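Local structure of xyloglucan-specific endo-beta-1,4-glucanase BoGH5A (Bacteroides ovatus, 3ZMR) at residues D342-P347 / N417-Y422; E350-Q355 / D402-E407; G372-T377 / V424-K429. The protein cuts the beta-1,4-glucan backbone of xyloglucan internally, with retention of configuration, releasing xyloglucan oligosaccharides. All blocks are in the same frame, centred on the assembly; numbering follows the deposited sequence.

Contact 1: residues D342-P347 / N417-Y422; sequences DFTIMP and NDYIEY. With GLC (alpha-D-glucopyranose), chain L.
Phe343 turns an edge of its ring to one face of Tyr419. CE2 of Phe343 is 3.7 Å from Tyr419 CG, and its neighbour CD2 also lies above that face, displaced toward the rim. With ring centroids 5.4 Å apart and planes inclined at 60°, the pair is a tilted edge-to-face arrangement. Thr344 reaches the other end of the tyrosine: its CG2 methyl comes in obliquely, 3.5 Å from Tyr419 OH and 3.6 Å from Tyr419 CZ. One ring therefore receives an aromatic edge near its root and a methyl near its phenol end. Tyr419 extends from its helix because CG stands opposite the backbone N (chi1 175°); Phe343 has the same first torsion (chi1 173°), and the two side chains slide past each other in opposite directions. No hydrogen bond links the segments. The buried polar ends are satisfied elsewhere: Tyr419 OH bonds to Asp339 O and Thr344 OG1 to Tyr338 O, so both hydroxyls tie to the chain just ahead of helix 341-344. Trp356 completes the aromatic cluster, meeting Tyr419 edge-to-face and also touching Phe343. Directly after Thr344, Ile345 leaves helical geometry, and its CD1 lies 3.8 Å from C6 of the bound glucose, a sugar whose hydrogen bonds include those with His216 and Asn261. The buried rings thus pack the segment just before a substrate-contacting residue against helix 406-429, an arrangement that fits the (beta/alpha)8 barrel of family 5, in which loops following the barrel strands line the glycan cleft.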
# COMPACT_ATOMS: atom_id res chain seq x y z
N ASP A 342 9.38 -16.18 -13.61
CA ASP A 342 10.39 -17.19 -13.94
C ASP A 342 11.73 -16.62 -14.41
O ASP A 342 12.74 -17.33 -14.39
CB ASP A 342 9.84 -18.30 -14.86
CG ASP A 342 9.41 -17.83 -16.21
OD1 ASP A 342 9.46 -16.61 -16.50
OD2 ASP A 342 9.05 -18.70 -17.03
N PHE A 343 11.74 -15.36 -14.79
CA PHE A 343 12.96 -14.62 -15.06
C PHE A 343 13.48 -13.88 -13.81
O PHE A 343 14.64 -14.03 -13.41
CB PHE A 343 12.75 -13.62 -16.22
CG PHE A 343 13.92 -12.70 -16.44
CD1 PHE A 343 15.11 -13.15 -16.96
CD2 PHE A 343 13.82 -11.36 -16.10
CE1 PHE A 343 16.17 -12.29 -17.14
CE2 PHE A 343 14.87 -10.48 -16.29
CZ PHE A 343 16.05 -10.95 -16.80
N THR A 344 12.61 -13.11 -13.17
CA THR A 344 13.07 -12.18 -12.14
C THR A 344 13.54 -12.86 -10.85
O THR A 344 14.64 -12.58 -10.39
CB THR A 344 12.02 -11.14 -11.77
OG1 THR A 344 10.83 -11.81 -11.33
CG2 THR A 344 11.74 -10.21 -12.96
N ILE A 345 12.68 -13.67 -10.23
CA ILE A 345 12.90 -14.11 -8.85
C ILE A 345 12.65 -15.60 -8.58
O ILE A 345 12.85 -16.08 -7.46
CB ILE A 345 12.14 -13.23 -7.84
CG1 ILE A 345 10.65 -13.26 -8.10
CG2 ILE A 345 12.64 -11.77 -7.84
CD1 ILE A 345 9.87 -12.64 -6.95
N MET A 346 12.30 -16.36 -9.61
CA MET A 346 12.15 -17.83 -9.43
C MET A 346 13.51 -18.38 -8.98
O MET A 346 14.55 -17.97 -9.52
CB MET A 346 11.73 -18.49 -10.72
CG MET A 346 11.77 -20.02 -10.69
SD MET A 346 11.15 -20.76 -12.21
CE MET A 346 9.39 -20.64 -11.93
N PRO A 347 13.51 -19.26 -7.96
CA PRO A 347 14.75 -19.83 -7.46
C PRO A 347 15.56 -20.60 -8.50
O PRO A 347 15.03 -21.11 -9.50
CB PRO A 347 14.30 -20.76 -6.31
CG PRO A 347 12.98 -20.25 -5.88
CD PRO A 347 12.36 -19.62 -7.10
N ASN A 417 19.86 -6.06 -17.38
CA ASN A 417 19.95 -4.61 -17.60
C ASN A 417 18.95 -4.08 -18.62
O ASN A 417 18.38 -3.00 -18.45
CB ASN A 417 21.39 -4.22 -17.89
CG ASN A 417 22.27 -4.40 -16.67
OD1 ASN A 417 21.79 -4.26 -15.52
ND2 ASN A 417 23.52 -4.76 -16.89
N ASP A 418 18.65 -4.87 -19.64
CA ASP A 418 17.61 -4.53 -20.63
C ASP A 418 16.25 -4.45 -19.90
O ASP A 418 15.45 -3.54 -20.12
CB ASP A 418 17.56 -5.57 -21.76
CG ASP A 418 18.74 -5.49 -22.70
OD1 ASP A 418 19.54 -4.50 -22.65
OD2 ASP A 418 18.86 -6.44 -23.51
N TYR A 419 16.00 -5.44 -19.05
CA TYR A 419 14.75 -5.55 -18.30
C TYR A 419 14.58 -4.36 -17.33
O TYR A 419 13.54 -3.71 -17.28
CB TYR A 419 14.71 -6.88 -17.50
CG TYR A 419 13.51 -7.01 -16.60
CD1 TYR A 419 12.32 -7.51 -17.08
CD2 TYR A 419 13.59 -6.62 -15.28
CE1 TYR A 419 11.20 -7.60 -16.28
CE2 TYR A 419 12.48 -6.76 -14.44
CZ TYR A 419 11.29 -7.25 -14.94
OH TYR A 419 10.16 -7.32 -14.12
N ILE A 420 15.61 -4.10 -16.56
CA ILE A 420 15.65 -2.99 -15.62
C ILE A 420 15.36 -1.68 -16.30
O ILE A 420 14.49 -0.89 -15.85
CB ILE A 420 17.00 -2.94 -14.85
CG1 ILE A 420 17.11 -4.10 -13.86
CG2 ILE A 420 17.15 -1.61 -14.10
CD1 ILE A 420 18.49 -4.33 -13.29
N GLU A 421 16.07 -1.39 -17.38
CA GLU A 421 15.86 -0.16 -18.13
C GLU A 421 14.42 -0.08 -18.62
O GLU A 421 13.80 0.99 -18.55
CB GLU A 421 16.81 -0.10 -19.32
CG GLU A 421 16.67 1.17 -20.16
CD GLU A 421 17.39 1.11 -21.49
OE1 GLU A 421 18.46 0.44 -21.59
OE2 GLU A 421 16.90 1.77 -22.44
N TYR A 422 13.90 -1.19 -19.11
CA TYR A 422 12.55 -1.21 -19.72
C TYR A 422 11.49 -0.95 -18.64
O TYR A 422 10.55 -0.15 -18.83
CB TYR A 422 12.24 -2.51 -20.47
CG TYR A 422 11.02 -2.36 -21.35
CD1 TYR A 422 11.11 -1.77 -22.61
CD2 TYR A 422 9.77 -2.74 -20.90
CE1 TYR A 422 9.99 -1.58 -23.37
CE2 TYR A 422 8.64 -2.56 -21.65
CZ TYR A 422 8.74 -1.98 -22.89
OH TYR A 422 7.61 -1.80 -23.65
C1 GLC L . 8.41 -9.08 -2.25
C2 GLC L . 8.67 -9.05 -0.75
C3 GLC L . 10.16 -9.17 -0.43
C4 GLC L . 10.67 -10.43 -1.14
C5 GLC L . 10.24 -10.44 -2.61
C6 GLC L . 10.73 -11.65 -3.40
O2 GLC L . 8.10 -7.88 -0.23
O3 GLC L . 10.40 -9.16 1.00
O4 GLC L . 12.07 -10.38 -1.04
O5 GLC L . 8.84 -10.34 -2.71
O6 GLC L . 11.98 -11.29 -3.96

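Contact 2: residues E350-Q355 / D402-E407; sequences ENFKSQ and DQLTGE. With EDO (1,2-ethanediol), chain F.
Phe352 and Ser354 meet Gln403 and Leu404 where two connections of the (beta/alpha)8 barrel run side by side: the loop between helices 341-344 and 371-379, and the segment leading from strand 391-396 into helix 406-429. The far end of the phenylalanine does the touching. Its CZ is 3.9 Å from Gln403 NE2, and the ring and amide planes stand 76° apart, the nitrogen approaching obliquely. In Gln403 a bend at the second torsion (chi2 -81°) turns the amide toward the ring; NE2 also makes a weak hydrogen bond to Asn348 OD1. Leu404 CD2 sits at the ring's edge, near its plane, 4.3 Å from Phe352 CZ. The leucine's other methyl, CD1, packs 3.9 Å from Ser354 CB. Beside them lies an ethanediol, probably from the crystallisation liquor, whose O1 donates to Ser354 OG at 2.8 Å while its C1 rests 3.7 Å from Leu404 CD2. The serine backbone is held separately, its N by Asp364 OD2 and its O by His412 ND1. Since no hydrogen bond joins the segments directly, their mutual contact is van der Waals packing with little directional control; moreover, Phe352, Gln403 and Leu404 also touch a crystal neighbour, so the exact pose of this surface patch may partly reflect the lattice.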
# COMPACT_ATOMS: atom_id res chain seq x y z
N GLU A 350 14.69 -24.21 -9.59
CA GLU A 350 13.46 -24.35 -10.35
C GLU A 350 13.76 -24.01 -11.80
O GLU A 350 14.90 -23.70 -12.15
CB GLU A 350 12.35 -23.47 -9.76
CG GLU A 350 11.88 -23.97 -8.39
CD GLU A 350 10.84 -23.09 -7.74
OE1 GLU A 350 10.02 -22.46 -8.44
OE2 GLU A 350 10.85 -23.02 -6.50
N ASN A 351 12.74 -24.06 -12.65
CA ASN A 351 12.91 -23.96 -14.09
C ASN A 351 12.97 -22.52 -14.56
O ASN A 351 12.11 -22.06 -15.32
CB ASN A 351 11.74 -24.67 -14.81
CG ASN A 351 11.95 -24.75 -16.31
OD1 ASN A 351 13.07 -24.95 -16.78
ND2 ASN A 351 10.86 -24.61 -17.07
N PHE A 352 14.01 -21.80 -14.13
CA PHE A 352 14.08 -20.35 -14.40
C PHE A 352 14.43 -20.06 -15.86
O PHE A 352 14.98 -20.92 -16.58
CB PHE A 352 15.07 -19.63 -13.48
CG PHE A 352 16.49 -20.09 -13.64
CD1 PHE A 352 17.31 -19.54 -14.62
CD2 PHE A 352 17.01 -21.08 -12.82
CE1 PHE A 352 18.62 -19.98 -14.78
CE2 PHE A 352 18.32 -21.51 -12.96
CZ PHE A 352 19.11 -20.97 -13.96
N LYS A 353 14.12 -18.84 -16.29
CA LYS A 353 14.52 -18.34 -17.59
C LYS A 353 15.62 -17.31 -17.35
O LYS A 353 15.45 -16.41 -16.52
CB LYS A 353 13.35 -17.73 -18.32
CG LYS A 353 12.19 -18.67 -18.55
CD LYS A 353 12.55 -19.83 -19.45
CE LYS A 353 11.34 -20.69 -19.78
NZ LYS A 353 11.77 -21.90 -20.52
N SER A 354 16.75 -17.45 -18.04
CA SER A 354 17.90 -16.59 -17.81
C SER A 354 17.90 -15.32 -18.67
O SER A 354 18.70 -14.41 -18.43
CB SER A 354 19.23 -17.36 -18.06
OG SER A 354 19.28 -17.79 -19.41
N GLN A 355 17.05 -15.29 -19.71
CA GLN A 355 17.04 -14.23 -20.70
C GLN A 355 15.69 -13.52 -20.71
O GLN A 355 14.68 -14.04 -20.22
CB GLN A 355 17.31 -14.78 -22.10
CG GLN A 355 18.70 -15.39 -22.19
CD GLN A 355 18.96 -16.12 -23.49
OE1 GLN A 355 18.08 -16.23 -24.36
NE2 GLN A 355 20.16 -16.65 -23.63
N ASP A 402 24.60 -15.79 -10.58
CA ASP A 402 26.06 -15.73 -10.67
C ASP A 402 26.73 -17.07 -10.85
O ASP A 402 27.94 -17.12 -11.06
CB ASP A 402 26.69 -14.95 -9.49
CG ASP A 402 26.60 -15.68 -8.16
OD1 ASP A 402 25.68 -16.47 -7.92
OD2 ASP A 402 27.43 -15.38 -7.27
N GLN A 403 25.94 -18.13 -10.81
CA GLN A 403 26.42 -19.48 -11.10
C GLN A 403 26.53 -19.80 -12.56
O GLN A 403 27.16 -20.81 -12.93
CB GLN A 403 25.54 -20.54 -10.41
CG GLN A 403 24.24 -20.92 -11.14
CD GLN A 403 23.08 -19.93 -10.92
OE1 GLN A 403 23.27 -18.82 -10.39
NE2 GLN A 403 21.90 -20.33 -11.33
N LEU A 404 25.85 -19.01 -13.38
CA LEU A 404 25.93 -19.15 -14.84
C LEU A 404 27.32 -18.78 -15.34
O LEU A 404 28.04 -18.02 -14.70
CB LEU A 404 24.87 -18.32 -15.55
CG LEU A 404 23.43 -18.68 -15.14
CD1 LEU A 404 22.48 -17.78 -15.90
CD2 LEU A 404 23.10 -20.16 -15.36
N THR A 405 27.70 -19.35 -16.50
CA THR A 405 28.99 -19.10 -17.12
C THR A 405 28.83 -18.89 -18.64
O THR A 405 27.79 -19.18 -19.24
CB THR A 405 29.98 -20.26 -16.88
OG1 THR A 405 29.48 -21.44 -17.52
CG2 THR A 405 30.20 -20.51 -15.39
N GLY A 406 29.90 -18.40 -19.25
CA GLY A 406 30.03 -18.32 -20.70
C GLY A 406 28.95 -17.45 -21.32
O GLY A 406 28.55 -16.43 -20.76
N GLU A 407 28.48 -17.86 -22.49
CA GLU A 407 27.48 -17.10 -23.24
C GLU A 407 26.22 -16.93 -22.41
O GLU A 407 25.58 -15.86 -22.44
CB GLU A 407 27.14 -17.80 -24.60
CG GLU A 407 26.37 -16.89 -25.54
CD GLU A 407 26.07 -17.50 -26.89
OE1 GLU A 407 26.63 -18.57 -27.23
OE2 GLU A 407 25.26 -16.90 -27.62
C1 EDO F . 21.02 -20.65 -18.39
O1 EDO F . 19.87 -20.57 -19.26
C2 EDO F . 21.92 -21.81 -18.80
O2 EDO F . 21.19 -23.03 -18.59

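Contact 3: residues G372-T377 / V424-K429; sequences GDIEAT and VKTCVK
A bend at the second torsion of Glu375 (chi2 76°) folds its carboxylate against segment 424-429 at the end of helix 406-429, beside Thr426 and Lys429. Lys429 runs extended as far as CE and then turns at its last torsion (chi4 -76°), bringing the ammonium beside the glutamate, the two side chains crossing at about a right angle. The resulting salt bridge is long: OE2 of Glu375 is 3.8 Å from Lys429 NZ, and OE1 of Glu375 is scarcely farther from that nitrogen, at 4.0 Å. The methyl of Thr426 approaches the same group, CG2 lying 3.6 Å from Glu375 OE1, an oxygen that also takes a weak hydrogen bond from Asn430 ND2. A water connects the polar ends, donating to Thr426 OG1 at 2.7 Å and, weakly, to Glu375 OE2 at 3.2 Å. The threonine hydroxyl is bonded in addition to Tyr422 O, one turn earlier in its helix. Ile374 flanks this group on the buried side, against Tyr419 and Tyr422. Over these short segments the helix axes approach to 10.0 Å at an angle of 30°, running in roughly the same direction, and the closest CA atoms, those of Glu375 and Thr426, are 6.4 Å apart. With an alanine in place of Glu375, Lys429 would probably be left without its carboxylate mate and set free to turn, and the bridging water would lose one acceptor. The chemistry is that of a partly solvated helix pair: one long salt bridge, a threonine methyl and one shared water join the helices without a direct hydrogen bond between the two segments.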
# COMPACT_ATOMS: atom_id res chain seq x y z
N GLY A 372 5.60 -5.97 -24.40
CA GLY A 372 4.21 -5.61 -24.53
C GLY A 372 3.42 -5.89 -23.24
O GLY A 372 2.56 -5.11 -22.84
N ASP A 373 3.69 -7.02 -22.61
CA ASP A 373 3.02 -7.38 -21.35
C ASP A 373 3.35 -6.39 -20.22
O ASP A 373 2.46 -6.01 -19.45
CB ASP A 373 3.38 -8.80 -20.90
CG ASP A 373 2.64 -9.90 -21.66
OD1 ASP A 373 1.85 -9.61 -22.59
OD2 ASP A 373 2.88 -11.08 -21.30
N ILE A 374 4.60 -5.98 -20.14
CA ILE A 374 5.04 -5.03 -19.13
C ILE A 374 4.33 -3.69 -19.36
O ILE A 374 3.79 -3.09 -18.41
CB ILE A 374 6.57 -4.83 -19.13
CG1 ILE A 374 7.26 -6.13 -18.72
CG2 ILE A 374 6.96 -3.68 -18.22
CD1 ILE A 374 8.76 -6.05 -18.84
N GLU A 375 4.31 -3.23 -20.61
CA GLU A 375 3.59 -1.98 -20.95
C GLU A 375 2.11 -2.07 -20.60
O GLU A 375 1.54 -1.13 -20.06
CB GLU A 375 3.78 -1.62 -22.43
CG GLU A 375 3.03 -0.37 -22.91
CD GLU A 375 3.67 0.95 -22.48
OE1 GLU A 375 3.47 1.36 -21.30
OE2 GLU A 375 4.35 1.58 -23.31
N ALA A 376 1.48 -3.19 -20.93
CA ALA A 376 0.04 -3.33 -20.65
C ALA A 376 -0.24 -3.30 -19.16
O ALA A 376 -1.17 -2.63 -18.68
CB ALA A 376 -0.50 -4.62 -21.25
N THR A 377 0.54 -4.04 -18.39
CA THR A 377 0.26 -4.10 -16.95
C THR A 377 0.55 -2.77 -16.25
O THR A 377 -0.29 -2.23 -15.49
CB THR A 377 1.07 -5.22 -16.29
OG1 THR A 377 0.66 -6.47 -16.86
CG2 THR A 377 0.89 -5.19 -14.75
N VAL A 424 11.87 0.59 -15.75
CA VAL A 424 12.06 1.97 -15.30
C VAL A 424 11.45 2.96 -16.30
O VAL A 424 10.67 3.82 -15.94
CB VAL A 424 13.52 2.31 -14.94
CG1 VAL A 424 13.70 3.81 -14.66
CG2 VAL A 424 13.93 1.51 -13.73
N LYS A 425 11.81 2.82 -17.56
CA LYS A 425 11.26 3.72 -18.60
C LYS A 425 9.74 3.63 -18.66
O LYS A 425 9.06 4.65 -18.86
CB LYS A 425 11.92 3.51 -19.99
CG LYS A 425 11.25 2.59 -20.98
CD LYS A 425 12.05 2.57 -22.29
CE LYS A 425 11.36 1.75 -23.37
NZ LYS A 425 12.25 1.55 -24.56
N THR A 426 9.19 2.43 -18.51
CA THR A 426 7.75 2.26 -18.55
C THR A 426 7.09 2.92 -17.33
O THR A 426 6.04 3.56 -17.43
CB THR A 426 7.38 0.76 -18.65
OG1 THR A 426 7.99 0.23 -19.83
CG2 THR A 426 5.87 0.55 -18.77
N CYS A 427 7.72 2.79 -16.18
CA CYS A 427 7.23 3.51 -15.00
C CYS A 427 7.23 5.03 -15.21
O CYS A 427 6.24 5.71 -14.93
CB CYS A 427 8.06 3.16 -13.77
SG CYS A 427 7.77 1.51 -13.09
N VAL A 428 8.34 5.57 -15.70
CA VAL A 428 8.45 7.01 -15.99
C VAL A 428 7.33 7.48 -16.94
O VAL A 428 6.65 8.49 -16.66
CB VAL A 428 9.82 7.41 -16.58
CG1 VAL A 428 9.81 8.89 -17.00
CG2 VAL A 428 10.94 7.11 -15.58
N LYS A 429 7.11 6.72 -18.01
CA LYS A 429 6.08 7.06 -19.01
C LYS A 429 4.70 7.15 -18.34
O LYS A 429 3.88 7.97 -18.73
CB LYS A 429 6.05 6.00 -20.14
CG LYS A 429 5.09 6.29 -21.28
CD LYS A 429 5.12 5.21 -22.36
CE LYS A 429 3.99 5.38 -23.37
NZ LYS A 429 2.66 4.94 -22.84
O HOH W 1 7.32 1.32 -22.22

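In the fold
Contacts 1 and 3 lie on helix 406-429, midway and at its end, and contact 2 uses the loop that leads into it. Contact 1 is buried and aromatic, and lies nearest the sugar; contacts 2 and 3 are partly buried, away from the annotated sites, and their chemistry is mixed. Contact 2 relies on apolar and amide-ring packing between loops, whereas contact 3 pairs two helices through charge and water. Contact 1 touches both others: Asp342 O is 2.8 Å from Lys353 N, a probable hydrogen bond, and Tyr419 CE1 packs 3.9 Å from Ile374 CD1. Contacts 2 and 3 do not meet, their nearest atoms being about 10 Å apart.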